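Local coordinates for B12-binding domain-containing protein (Kitasatospora setae, PDB 6WTE) that binds cobalamin and a [4Fe-4S] cluster and probably transfers methyl groups as a radical S-adenosylmethionine methyltransferase that works by non-radical catalysis, at residues Gly219-Lys224 / Ala250-Glu255. Residues are numbered along the deposited sequence; the frame is centred on the assembly and turned at random.
Sequences GSILTK and ASVVDE
The first beta-alpha unit of the radical SAM core packs here: I221 of strand 219-221 meets V252 and E255 of helix 249-261. The axes of strand 219-221 and of helical residues 250-255 run antiparallel (176°), 9.9 Å apart at closest approach. I221 CG1 is anti to the backbone N (chi1 -180°), and it meets V252 CG1 at an angle, 3.8 Å away. From there chi2 of 67° puts I221 CD1 over the face of the E255 carboxylate, 3.5 Å from E255 CD. E255 CG is also close, at 3.7 Å from I221 CD1. The I221 side chain and the extended E255 side chain lie alongside with opposite directions. V252 also reaches past the strand end: its CG1 lies 3.8 Å from L222 O, and T223 CG2 is 4.1 Å from V252 CG1. No hydrogen bond joins the two segments, and all the touching residues are buried. R199 NH1 pairs with E255 OE2 and S220 O, R247 bonds through NH2 to E255 OE1 and through NH1 to L222 O, and Y20 OH also bonds to OE2, so both arginines tie segment 219-224 to E255. Such pairing would favour the charged carboxylate. S220 touches the cobalamin, strand 219-221 pairs in parallel with strand 266-269, Y20 of helix 20-31 packs on I221, and L284 of helix 278-294 touches T223 and V253.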
loop_
_atom_site.group_PDB
_atom_site.type_symbol
_atom_site.label_atom_id
_atom_site.label_comp_id
_atom_site.label_asym_id
_atom_site.label_seq_id
_atom_site.Cartn_x
_atom_site.Cartn_y
_atom_site.Cartn_z
ATOM N N GLY A 219 9.569 -3.027 11.454
ATOM C CA GLY A 219 10.201 -3.863 10.454
ATOM C C GLY A 219 9.172 -4.353 9.452
ATOM O O GLY A 219 8.013 -4.603 9.789
ATOM N N SER A 220 9.586 -4.436 8.200
ATOM C CA SER A 220 8.739 -4.950 7.140
ATOM C C SER A 220 9.337 -6.250 6.626
ATOM O O SER A 220 10.559 -6.384 6.522
ATOM C CB SER A 220 8.622 -3.928 6.006
ATOM O OG SER A 220 9.897 -3.361 5.737
ATOM N N ILE A 221 8.484 -7.217 6.315
ATOM C CA ILE A 221 8.960 -8.465 5.734
ATOM C C ILE A 221 7.952 -8.921 4.695
ATOM O O ILE A 221 6.759 -9.047 4.985
ATOM C CB ILE A 221 9.199 -9.565 6.789
ATOM C CG1 ILE A 221 9.705 -10.840 6.110
ATOM C CG2 ILE A 221 7.941 -9.831 7.614
ATOM C CD1 ILE A 221 11.107 -10.701 5.497
ATOM N N LEU A 222 8.437 -9.160 3.484
ATOM C CA LEU A 222 7.632 -9.696 2.403
ATOM C C LEU A 222 7.801 -11.208 2.370
ATOM O O LEU A 222 8.925 -11.710 2.446
ATOM C CB LEU A 222 8.073 -9.087 1.073
ATOM C CG LEU A 222 7.378 -9.645 -0.164
ATOM C CD1 LEU A 222 5.915 -9.244 -0.151
ATOM C CD2 LEU A 222 8.081 -9.133 -1.419
ATOM N N THR A 223 6.689 -11.935 2.267
ATOM C CA THR A 223 6.778 -13.382 2.106
ATOM C C THR A 223 6.338 -13.859 0.732
ATOM O O THR A 223 6.816 -14.900 0.266
ATOM C CB THR A 223 5.960 -14.106 3.194
ATOM O OG1 THR A 223 4.599 -14.286 2.774
ATOM C CG2 THR A 223 5.989 -13.320 4.507
ATOM N N LYS A 224 5.488 -13.101 0.050
ATOM C CA LYS A 224 4.998 -13.495 -1.263
ATOM C C LYS A 224 4.393 -12.277 -1.946
ATOM O O LYS A 224 3.718 -11.470 -1.301
ATOM C CB LYS A 224 3.960 -14.620 -1.151
ATOM C CG LYS A 224 2.773 -14.273 -0.261
ATOM C CD LYS A 224 2.240 -15.501 0.469
ATOM C CE LYS A 224 1.192 -15.107 1.500
ATOM N NZ LYS A 224 0.852 -16.233 2.417
ATOM N N ALA A 250 13.378 -20.254 3.476
ATOM C CA ALA A 250 14.623 -20.007 4.196
ATOM C C ALA A 250 15.103 -18.572 4.016
ATOM O O ALA A 250 15.674 -17.991 4.946
ATOM C CB ALA A 250 15.700 -20.985 3.736
ATOM N N SER A 251 14.879 -17.987 2.834
ATOM C CA SER A 251 15.314 -16.612 2.600
ATOM C C SER A 251 14.481 -15.626 3.406
ATOM O O SER A 251 15.025 -14.672 3.977
ATOM C CB SER A 251 15.240 -16.276 1.108
ATOM O OG SER A 251 16.109 -17.112 0.357
ATOM N N VAL A 252 13.161 -15.831 3.455
ATOM C CA VAL A 252 12.302 -14.961 4.259
ATOM C C VAL A 252 12.734 -14.991 5.721
ATOM O O VAL A 252 12.905 -13.945 6.357
ATOM C CB VAL A 252 10.825 -15.369 4.114
ATOM C CG1 VAL A 252 9.947 -14.427 4.905
ATOM C CG2 VAL A 252 10.409 -15.362 2.655
ATOM N N VAL A 253 12.904 -16.192 6.282
ATOM C CA VAL A 253 13.234 -16.270 7.700
ATOM C C VAL A 253 14.645 -15.743 7.961
ATOM O O VAL A 253 14.893 -15.115 8.996
ATOM C CB VAL A 253 13.044 -17.703 8.232
ATOM C CG1 VAL A 253 13.276 -17.732 9.733
ATOM C CG2 VAL A 253 11.630 -18.206 7.908
ATOM N N ASP A 254 15.588 -15.981 7.036
ATOM C CA ASP A 254 16.913 -15.365 7.151
ATOM C C ASP A 254 16.807 -13.848 7.277
ATOM O O ASP A 254 17.494 -13.229 8.103
ATOM C CB ASP A 254 17.781 -15.697 5.928
ATOM C CG ASP A 254 18.442 -17.063 6.006
ATOM O OD1 ASP A 254 18.267 -17.789 7.009
ATOM O OD2 ASP A 254 19.171 -17.397 5.045
ATOM N N GLU A 255 15.960 -13.235 6.448
ATOM C CA GLU A 255 15.783 -11.787 6.486
ATOM C C GLU A 255 15.167 -11.328 7.802
ATOM O O GLU A 255 15.613 -10.335 8.390
ATOM C CB GLU A 255 14.915 -11.348 5.312
ATOM C CG GLU A 255 14.715 -9.852 5.207
ATOM C CD GLU A 255 14.026 -9.472 3.910
ATOM O OE1 GLU A 255 14.051 -10.298 2.976
ATOM O OE2 GLU A 255 13.467 -8.361 3.829
#